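Local coordinates for protein glutathione S-transferase (Bombyx mori, PDB 3AY8) that probably catalyses the transfer of glutathione to electrophilic compounds, as a homodimer with the cytosolic GST fold, at residues L47-Q52 with N62-E67; L58-F63 with A76-K81; R93-Q98 with W150-H155. All coordinates share one frame; numbering follows the deposited sequence.

In the fold
From the N terminus, contact 1 closes the first loop. It brings residues 47-52, at the end of helix 44-49, back to edge strand 63-66 with only nine residues between. Contact 2 opens inside that loop, on strand 57-60, and closes on the end of helix 68-79. The two therefore cross rather than nest. They share Asn62 and Phe63 and lie in the same thioredoxin-like N-terminal domain. Contact 3 follows in series. It closes a much longer loop of 51 residues, from helix 90-120 to the loop before helix 158-173 in the all-helical domain. A salt bridge between Asp77 and Arg93 links contacts 2 and 3 across the domain boundary.

Contact 1: L47-Q52 with N62-E67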
loop_
_atom_site.group_PDB
_atom_site.type_symbol
_atom_site.label_atom_id
_atom_site.label_comp_id
_atom_site.label_asym_id
_atom_site.label_seq_id
_atom_site.Cartn_x
_atom_site.Cartn_y
_atom_site.Cartn_z
ATOM N N LEU A 47 17.396 -4.396 16.959
ATOM C CA LEU A 47 16.318 -4.552 17.951
ATOM C C LEU A 47 16.060 -3.275 18.763
ATOM O O LEU A 47 14.958 -3.071 19.278
ATOM C CB LEU A 47 16.611 -5.736 18.894
ATOM C CG LEU A 47 16.885 -7.128 18.301
ATOM C CD1 LEU A 47 17.600 -8.015 19.304
ATOM C CD2 LEU A 47 15.621 -7.815 17.797
ATOM N N LYS A 48 17.080 -2.421 18.843
ATOM C CA LYS A 48 17.046 -1.177 19.615
ATOM C C LYS A 48 16.103 -0.097 19.061
ATOM O O LYS A 48 15.286 0.454 19.801
ATOM C CB LYS A 48 18.471 -0.607 19.730
ATOM C CG LYS A 48 18.602 0.653 20.582
ATOM C CD LYS A 48 19.935 1.367 20.345
ATOM C CE LYS A 48 21.094 0.686 21.070
ATOM N NZ LYS A 48 22.333 1.516 21.036
ATOM N N LEU A 49 16.215 0.190 17.765
ATOM C CA LEU A 49 15.685 1.441 17.203
ATOM C C LEU A 49 14.211 1.493 16.776
ATOM O O LEU A 49 13.642 2.582 16.698
ATOM C CB LEU A 49 16.585 1.952 16.062
ATOM C CG LEU A 49 17.257 1.007 15.060
ATOM C CD1 LEU A 49 16.250 0.254 14.203
ATOM C CD2 LEU A 49 18.213 1.803 14.184
ATOM N N ASN A 50 13.600 0.339 16.509
ATOM C CA ASN A 50 12.234 0.282 15.962
ATOM C C ASN A 50 11.279 -0.523 16.865
ATOM O O ASN A 50 11.660 -1.593 17.366
ATOM C CB ASN A 50 12.273 -0.316 14.540
ATOM C CG ASN A 50 11.093 0.125 13.651
ATOM O OD1 ASN A 50 9.990 0.411 14.127
ATOM N ND2 ASN A 50 11.332 0.147 12.339
ATOM N N PRO A 51 10.047 -0.004 17.092
ATOM C CA PRO A 51 8.962 -0.721 17.774
ATOM C C PRO A 51 9.006 -2.257 17.665
ATOM O O PRO A 51 9.170 -2.924 18.691
ATOM C CB PRO A 51 7.714 -0.127 17.116
ATOM C CG PRO A 51 8.127 1.332 16.828
ATOM C CD PRO A 51 9.657 1.404 16.875
ATOM N N GLN A 52 8.871 -2.811 16.458
ATOM C CA GLN A 52 9.146 -4.243 16.248
ATOM C C GLN A 52 10.116 -4.504 15.081
ATOM O O GLN A 52 10.590 -3.563 14.432
ATOM C CB GLN A 52 7.850 -5.036 16.071
ATOM C CG GLN A 52 7.999 -6.523 16.339
ATOM C CD GLN A 52 6.991 -7.360 15.576
ATOM O OE1 GLN A 52 5.785 -7.098 15.619
ATOM N NE2 GLN A 52 7.478 -8.386 14.883
ATOM N N ASN A 62 19.824 9.098 12.750
ATOM C CA ASN A 62 18.826 8.935 13.822
ATOM C C ASN A 62 17.336 9.175 13.503
ATOM O O ASN A 62 16.479 8.872 14.338
ATOM C CB ASN A 62 19.259 9.631 15.120
ATOM C CG ASN A 62 20.416 8.911 15.780
ATOM O OD1 ASN A 62 20.213 8.101 16.688
ATOM N ND2 ASN A 62 21.630 9.148 15.285
ATOM N N PHE A 63 17.033 9.695 12.315
ATOM C CA PHE A 63 15.666 9.610 11.773
ATOM C C PHE A 63 15.475 8.185 11.271
ATOM O O PHE A 63 16.106 7.762 10.294
ATOM C CB PHE A 63 15.418 10.625 10.645
ATOM C CG PHE A 63 14.074 10.461 9.950
ATOM C CD1 PHE A 63 12.878 10.662 10.643
ATOM C CD2 PHE A 63 14.013 10.123 8.600
ATOM C CE1 PHE A 63 11.635 10.509 10.007
ATOM C CE2 PHE A 63 12.779 9.968 7.947
ATOM C CZ PHE A 63 11.588 10.161 8.662
ATOM N N VAL A 64 14.624 7.450 11.970
ATOM C CA VAL A 64 14.371 6.045 11.692
ATOM C C VAL A 64 13.056 5.918 10.933
ATOM O O VAL A 64 12.015 6.421 11.369
ATOM C CB VAL A 64 14.308 5.231 12.996
ATOM C CG1 VAL A 64 13.954 3.774 12.714
ATOM C CG2 VAL A 64 15.635 5.330 13.747
ATOM N N LEU A 65 13.123 5.262 9.778
ATOM C CA LEU A 65 11.977 5.149 8.897
ATOM C C LEU A 65 11.837 3.716 8.413
ATOM O O LEU A 65 12.802 3.120 7.946
ATOM C CB LEU A 65 12.160 6.081 7.694
ATOM C CG LEU A 65 11.032 6.215 6.672
ATOM C CD1 LEU A 65 9.797 6.926 7.290
ATOM C CD2 LEU A 65 11.542 6.936 5.429
ATOM N N TRP A 66 10.642 3.162 8.532
ATOM C CA TRP A 66 10.363 1.894 7.873
ATOM C C TRP A 66 9.339 2.099 6.759
ATOM O O TRP A 66 8.933 3.241 6.488
ATOM C CB TRP A 66 9.961 0.803 8.877
ATOM C CG TRP A 66 8.827 1.176 9.789
ATOM C CD1 TRP A 66 8.916 1.849 10.971
ATOM C CD2 TRP A 66 7.437 0.880 9.599
ATOM N NE1 TRP A 66 7.663 2.000 11.532
ATOM C CE2 TRP A 66 6.740 1.408 10.708
ATOM C CE3 TRP A 66 6.710 0.204 8.603
ATOM C CZ2 TRP A 66 5.345 1.294 10.845
ATOM C CZ3 TRP A 66 5.309 0.097 8.741
ATOM C CH2 TRP A 66 4.652 0.638 9.851
ATOM N N GLU A 67 8.943 0.985 6.136
ATOM C CA GLU A 67 8.076 0.944 4.964
ATOM C C GLU A 67 8.876 1.278 3.711
ATOM O O GLU A 67 9.260 2.433 3.483
ATOM C CB GLU A 67 6.852 1.856 5.116
ATOM C CG GLU A 67 5.558 1.176 4.737
ATOM C CD GLU A 67 5.585 0.615 3.326
ATOM O OE1 GLU A 67 5.084 -0.509 3.122
ATOM O OE2 GLU A 67 6.096 1.300 2.414
#
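Leu49, at the end of helix 44-49, meets Val64 with both its side chain and its backbone. Leu49 CB touches Val64 CG2 at 4.2 Å. Leu49 O faces the other methyl, Val64 CG1, also at 4.2 Å. Val64 can serve both because CG1 stands anti to its own backbone N (chi1 176°) while CG2 lies beside that N. Leu49 also leans on Thr57 and Asp59 of strand 57-60, the neighbour of strand 63-66. The contact thus lies in the thioredoxin-like domain of the GST fold, where the chain leaves helix 44-49 and returns to the sheet. Strand 63-66 is the edge strand here, and Val64 and Trp66 both point their CB atoms toward residues 47-52.

Asn50 comes next and is buried. Its side chain crosses the indole of Trp66 at about a right angle. Trp66 CG lies between its backbone N and carbonyl carbon (chi1 53°), which sets the indole beside Asn50. The amide and ring planes are 41° apart, and ND2 comes at the ring obliquely. Asn50 ND2 lies 3.3 Å from Trp66 CD1, and Asn50 OD1 lies 3.6 Å from the same carbon. ND2 is fixed by a hydrogen bond to Thr57 OG1. Asn50 OD1 is buried by this contact and has no polar partner in the model. Trp66 O accepts a hydrogen bond from NE2 of Gln98 of the second subunit.

Contact 2: L58-F63 with A76-K81; sequences LDDNNF and ADKYGK
Asp60 bonds both Lys78 and Tyr79 through its carboxylate oxygen OD2. This joins the beta hairpin of strands 57-60 and 63-66, in the thioredoxin-like domain, to the C-terminal end of helix 68-79. Only 97 Å² is buried, and the contact is polar.

The main hydrogen bond across the segments runs from Tyr79 OH to Asp60 OD2, at 2.9 Å. The hydroxyl arrives on the syn side, 33° out of the carboxylate plane. Tyr79 OH also lies 3.1 Å from Asp60 OD1. The phenol and carboxylate planes are 50° apart, and OD2 sits at the ring edge. Tyr74, five residues before Tyr79 on the same helix, also bonds Asp60 OD2 through its hydroxyl and is its strongest partner.

The ionic part is weaker. Lys78 NZ reaches Asp60 OD2 at 3.3 Å in a salt bridge with a weak hydrogen bond. The lysine chain gets there by bending at chi2 and again at chi4. The two hydroxyls and the Lys78 ammonium would be expected to favour the charged carboxylate.

Two backbone bonds close the type I' turn from Asp60 to Phe63, Asp60 N to Phe63 O at 2.9 Å and Phe63 N to Asp60 O at 3.1 Å. The side-chain acceptor Asp59 OD1 forms an Asx motif with Asn62 N at 2.7 Å.

Within the helix, Lys78 CG lies 3.4 Å above the plane of the Tyr79 ring, offset toward its rim.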
loop_
_atom_site.group_PDB
_atom_site.type_symbol
_atom_site.label_atom_id
_atom_site.label_comp_id
_atom_site.label_asym_id
_atom_site.label_seq_id
_atom_site.Cartn_x
_atom_site.Cartn_y
_atom_site.Cartn_z
ATOM N N LEU A 58 15.291 2.267 7.494
ATOM C CA LEU A 58 16.317 3.236 7.207
ATOM C C LEU A 58 16.659 4.009 8.492
ATOM O O LEU A 58 15.763 4.453 9.210
ATOM C CB LEU A 58 15.830 4.199 6.127
ATOM C CG LEU A 58 16.816 5.228 5.562
ATOM C CD1 LEU A 58 17.810 4.588 4.584
ATOM C CD2 LEU A 58 16.067 6.367 4.900
ATOM N N ASP A 59 17.950 4.141 8.779
ATOM C CA ASP A 59 18.429 5.069 9.813
ATOM C C ASP A 59 19.235 6.176 9.134
ATOM O O ASP A 59 20.395 5.980 8.758
ATOM C CB ASP A 59 19.273 4.339 10.862
ATOM C CG ASP A 59 19.675 5.239 12.044
ATOM O OD1 ASP A 59 19.660 6.486 11.928
ATOM O OD2 ASP A 59 20.012 4.684 13.100
ATOM N N ASP A 60 18.590 7.321 8.941
ATOM C CA ASP A 60 19.238 8.491 8.378
ATOM C C ASP A 60 19.571 9.462 9.510
ATOM O O ASP A 60 18.755 10.334 9.850
ATOM C CB ASP A 60 18.327 9.176 7.360
ATOM C CG ASP A 60 18.951 10.427 6.760
ATOM O OD1 ASP A 60 20.106 10.762 7.098
ATOM O OD2 ASP A 60 18.285 11.088 5.947
ATOM N N ASN A 61 20.754 9.285 10.101
ATOM C CA ASN A 61 21.266 10.194 11.137
ATOM C C ASN A 61 20.277 10.272 12.309
ATOM O O ASN A 61 19.915 11.357 12.771
ATOM C CB ASN A 61 21.562 11.587 10.548
ATOM C CG ASN A 61 22.600 11.559 9.394
ATOM O OD1 ASN A 61 23.599 12.277 9.437
ATOM N ND2 ASN A 61 22.351 10.746 8.360
ATOM N N ASN A 62 19.824 9.098 12.750
ATOM C CA ASN A 62 18.826 8.935 13.822
ATOM C C ASN A 62 17.336 9.175 13.503
ATOM O O ASN A 62 16.479 8.872 14.338
ATOM C CB ASN A 62 19.259 9.631 15.120
ATOM C CG ASN A 62 20.416 8.911 15.780
ATOM O OD1 ASN A 62 20.213 8.101 16.688
ATOM N ND2 ASN A 62 21.630 9.148 15.285
ATOM N N PHE A 63 17.033 9.695 12.315
ATOM C CA PHE A 63 15.666 9.610 11.773
ATOM C C PHE A 63 15.475 8.185 11.271
ATOM O O PHE A 63 16.106 7.762 10.294
ATOM C CB PHE A 63 15.418 10.625 10.645
ATOM C CG PHE A 63 14.074 10.461 9.950
ATOM C CD1 PHE A 63 12.878 10.662 10.643
ATOM C CD2 PHE A 63 14.013 10.123 8.600
ATOM C CE1 PHE A 63 11.635 10.509 10.007
ATOM C CE2 PHE A 63 12.779 9.968 7.947
ATOM C CZ PHE A 63 11.588 10.161 8.662
ATOM N N ALA A 76 14.590 9.563 -2.549
ATOM C CA ALA A 76 14.552 10.261 -3.830
ATOM C C ALA A 76 14.501 11.793 -3.655
ATOM O O ALA A 76 15.260 12.515 -4.310
ATOM C CB ALA A 76 13.412 9.770 -4.683
ATOM N N ASP A 77 13.626 12.275 -2.765
ATOM C CA ASP A 77 13.511 13.716 -2.496
ATOM C C ASP A 77 14.715 14.276 -1.711
ATOM O O ASP A 77 15.171 15.376 -1.991
ATOM C CB ASP A 77 12.190 14.049 -1.773
ATOM C CG ASP A 77 11.004 14.209 -2.728
ATOM O OD1 ASP A 77 11.214 14.294 -3.957
ATOM O OD2 ASP A 77 9.844 14.257 -2.255
ATOM N N LYS A 78 15.226 13.519 -0.741
ATOM C CA LYS A 78 16.320 14.016 0.091
ATOM C C LYS A 78 17.687 14.003 -0.629
ATOM O O LYS A 78 18.451 14.963 -0.515
ATOM C CB LYS A 78 16.375 13.266 1.433
ATOM C CG LYS A 78 17.432 13.775 2.414
ATOM C CD LYS A 78 16.884 14.793 3.388
ATOM C CE LYS A 78 17.985 15.347 4.287
ATOM N NZ LYS A 78 18.467 14.344 5.306
ATOM N N TYR A 79 17.968 12.941 -1.384
ATOM C CA TYR A 79 19.303 12.733 -1.963
ATOM C C TYR A 79 19.362 12.671 -3.489
ATOM O O TYR A 79 20.453 12.648 -4.061
ATOM C CB TYR A 79 19.974 11.496 -1.336
ATOM C CG TYR A 79 20.114 11.609 0.167
ATOM C CD1 TYR A 79 21.032 12.496 0.736
ATOM C CD2 TYR A 79 19.308 10.860 1.018
ATOM C CE1 TYR A 79 21.142 12.632 2.125
ATOM C CE2 TYR A 79 19.412 10.977 2.401
ATOM C CZ TYR A 79 20.334 11.868 2.947
ATOM O OH TYR A 79 20.438 11.994 4.309
ATOM N N GLY A 80 18.207 12.664 -4.150
ATOM C CA GLY A 80 18.162 12.655 -5.616
ATOM C C GLY A 80 18.865 13.846 -6.249
ATOM O O GLY A 80 18.675 14.983 -5.823
ATOM N N LYS A 81 19.672 13.579 -7.274
ATOM C CA LYS A 81 20.478 14.614 -7.924
ATOM C C LYS A 81 19.723 15.293 -9.065
ATOM O O LYS A 81 20.170 16.315 -9.588
ATOM C CB LYS A 81 21.803 14.031 -8.426
ATOM C CG LYS A 81 22.833 13.820 -7.323
ATOM C CD LYS A 81 23.923 12.848 -7.762
ATOM C CE LYS A 81 24.910 12.593 -6.630
ATOM N NZ LYS A 81 25.558 11.259 -6.768
#

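Contact 3: R93-Q98 with W150-H155; sequences RAVVNQ and WVAADH
Ala152 sets its single methyl against Val96 and Val95 of helix 90-120. Ala152 CB points at the helix and is 3.9 Å from Val96 CG2. Ala152 CB also lies 4.1 Å from Val96 CA, so the methyl rests on the helix backbone as well as on the side chain. The backbones come close, with the CA atoms of Val96 and Ala152 only 5.6 Å apart.

The two valines have nearly the same first torsion but offer different methyls. Val95 has CG1 anti to its backbone N (chi1 -179°), and this branch does the touching. Val95 CG1 lies 3.8 Å from Ala152 O and 4.2 Å from Ala152 CB. Val96 (chi1 172°) uses the other branch, CG2, which lies beside its backbone N. Val96 sits one residue further round the helix. Its CB leaves the backbone alongside the loop rather than at it, and CG2 makes the touch. Val96 also touches Ile158 and Ala159 of helix 158-173. Val95 packs on Phe63 of the second subunit, so this part of the helix borders both the loop and the dimer interface.

The loop joins helix 128-147 to helix 158-173 of the all-helical C-terminal domain. Trp150 N bonds Ala153 O at 3.1 Å. Ala153 CB lies 3.8 Å above one face of the His155 ring, offset toward the rim. Val151 bonds its surroundings through its backbone: N bonds Asp160 OD1, and O accepts from Arg99 NE.

Between the two segments the meeting is wholly van der Waals. Methyls touch methyls, and Val95 CG1 touches a carbonyl oxygen. Such contacts have little directional preference. The contact therefore rests on close fit rather than on polar bonds; those of this loop, such as Val151 N to Asp160 OD1, lie outside it.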
loop_
_atom_site.group_PDB
_atom_site.type_symbol
_atom_site.label_atom_id
_atom_site.label_comp_id
_atom_site.label_asym_id
_atom_site.label_seq_id
_atom_site.Cartn_x
_atom_site.Cartn_y
_atom_site.Cartn_z
ATOM N N ARG A 93 4.074 13.001 -10.165
ATOM C CA ARG A 93 4.280 12.403 -8.841
ATOM C C ARG A 93 3.081 11.516 -8.431
ATOM O O ARG A 93 3.265 10.421 -7.904
ATOM C CB ARG A 93 4.556 13.483 -7.798
ATOM C CG ARG A 93 4.771 12.963 -6.384
ATOM C CD ARG A 93 5.521 13.962 -5.524
ATOM N NE ARG A 93 6.888 14.151 -6.009
ATOM C CZ ARG A 93 7.941 14.423 -5.242
ATOM N NH1 ARG A 93 7.803 14.528 -3.933
ATOM N NH2 ARG A 93 9.145 14.565 -5.790
ATOM N N ALA A 94 1.864 11.986 -8.695
ATOM C CA ALA A 94 0.651 11.223 -8.375
ATOM C C ALA A 94 0.608 9.871 -9.081
ATOM O O ALA A 94 0.188 8.872 -8.498
ATOM C CB ALA A 94 -0.594 12.040 -8.701
ATOM N N VAL A 95 1.076 9.832 -10.323
ATOM C CA VAL A 95 1.130 8.582 -11.056
ATOM C C VAL A 95 2.151 7.616 -10.453
ATOM O O VAL A 95 1.867 6.431 -10.311
ATOM C CB VAL A 95 1.339 8.797 -12.579
ATOM C CG1 VAL A 95 1.376 7.467 -13.307
ATOM C CG2 VAL A 95 0.177 9.650 -13.151
ATOM N N VAL A 96 3.327 8.113 -10.088
ATOM C CA VAL A 96 4.313 7.265 -9.408
ATOM C C VAL A 96 3.750 6.770 -8.059
ATOM O O VAL A 96 3.874 5.600 -7.734
ATOM C CB VAL A 96 5.657 8.001 -9.200
ATOM C CG1 VAL A 96 6.593 7.182 -8.312
ATOM C CG2 VAL A 96 6.317 8.310 -10.550
ATOM N N ASN A 97 3.128 7.660 -7.287
ATOM C CA ASN A 97 2.541 7.272 -5.994
ATOM C C ASN A 97 1.492 6.187 -6.198
ATOM O O ASN A 97 1.434 5.195 -5.455
ATOM C CB ASN A 97 1.903 8.474 -5.296
ATOM C CG ASN A 97 2.929 9.410 -4.662
ATOM O OD1 ASN A 97 4.102 9.054 -4.467
ATOM N ND2 ASN A 97 2.484 10.616 -4.334
ATOM N N GLN A 98 0.696 6.394 -7.239
ATOM C CA GLN A 98 -0.357 5.463 -7.633
ATOM C C GLN A 98 0.218 4.070 -7.889
ATOM O O GLN A 98 -0.289 3.085 -7.341
ATOM C CB GLN A 98 -1.097 5.989 -8.871
ATOM C CG GLN A 98 -2.341 5.228 -9.274
ATOM C CD GLN A 98 -2.724 5.499 -10.727
ATOM O OE1 GLN A 98 -2.049 5.049 -11.663
ATOM N NE2 GLN A 98 -3.786 6.248 -10.917
ATOM N N TRP A 150 8.153 2.162 -19.199
ATOM C CA TRP A 150 8.296 1.816 -17.781
ATOM C C TRP A 150 6.927 1.959 -17.090
ATOM O O TRP A 150 5.970 2.382 -17.735
ATOM C CB TRP A 150 9.371 2.699 -17.128
ATOM C CG TRP A 150 10.732 2.562 -17.786
ATOM C CD1 TRP A 150 11.220 3.307 -18.827
ATOM C CD2 TRP A 150 11.761 1.612 -17.459
ATOM N NE1 TRP A 150 12.495 2.887 -19.160
ATOM C CE2 TRP A 150 12.845 1.843 -18.345
ATOM C CE3 TRP A 150 11.866 0.574 -16.516
ATOM C CZ2 TRP A 150 14.032 1.093 -18.297
ATOM C CZ3 TRP A 150 13.041 -0.175 -16.471
ATOM C CH2 TRP A 150 14.109 0.091 -17.359
ATOM N N VAL A 151 6.817 1.591 -15.809
ATOM C CA VAL A 151 5.484 1.481 -15.173
ATOM C C VAL A 151 4.724 2.804 -15.050
ATOM O O VAL A 151 3.493 2.817 -15.087
ATOM C CB VAL A 151 5.484 0.780 -13.763
ATOM C CG1 VAL A 151 5.953 -0.665 -13.832
ATOM C CG2 VAL A 151 6.269 1.578 -12.742
ATOM N N ALA A 152 5.445 3.910 -14.894
ATOM C CA ALA A 152 4.789 5.174 -14.555
ATOM C C ALA A 152 5.134 6.317 -15.493
ATOM O O ALA A 152 4.674 7.444 -15.285
ATOM C CB ALA A 152 5.101 5.567 -13.096
ATOM N N ALA A 153 5.946 6.028 -16.509
ATOM C CA ALA A 153 6.463 7.045 -17.424
ATOM C C ALA A 153 7.261 6.356 -18.514
ATOM O O ALA A 153 7.453 5.133 -18.482
ATOM C CB ALA A 153 7.350 8.056 -16.681
ATOM N N ASP A 154 7.746 7.139 -19.473
ATOM C CA ASP A 154 8.638 6.576 -20.480
ATOM C C ASP A 154 10.101 6.565 -20.019
ATOM O O ASP A 154 10.988 6.179 -20.777
ATOM C CB ASP A 154 8.453 7.277 -21.827
ATOM C CG ASP A 154 7.251 6.751 -22.594
ATOM O OD1 ASP A 154 7.101 5.515 -22.736
ATOM O OD2 ASP A 154 6.450 7.581 -23.066
ATOM N N HIS A 155 10.332 6.975 -18.770
ATOM C CA HIS A 155 11.624 6.816 -18.087
ATOM C C HIS A 155 11.420 6.069 -16.757
ATOM O O HIS A 155 10.314 6.085 -16.210
ATOM C CB HIS A 155 12.289 8.179 -17.833
ATOM C CG HIS A 155 11.431 9.150 -17.078
ATOM N ND1 HIS A 155 11.446 9.247 -15.701
ATOM C CD2 HIS A 155 10.550 10.086 -17.509
ATOM C CE1 HIS A 155 10.602 10.191 -15.317
ATOM N NE2 HIS A 155 10.049 10.718 -16.395
#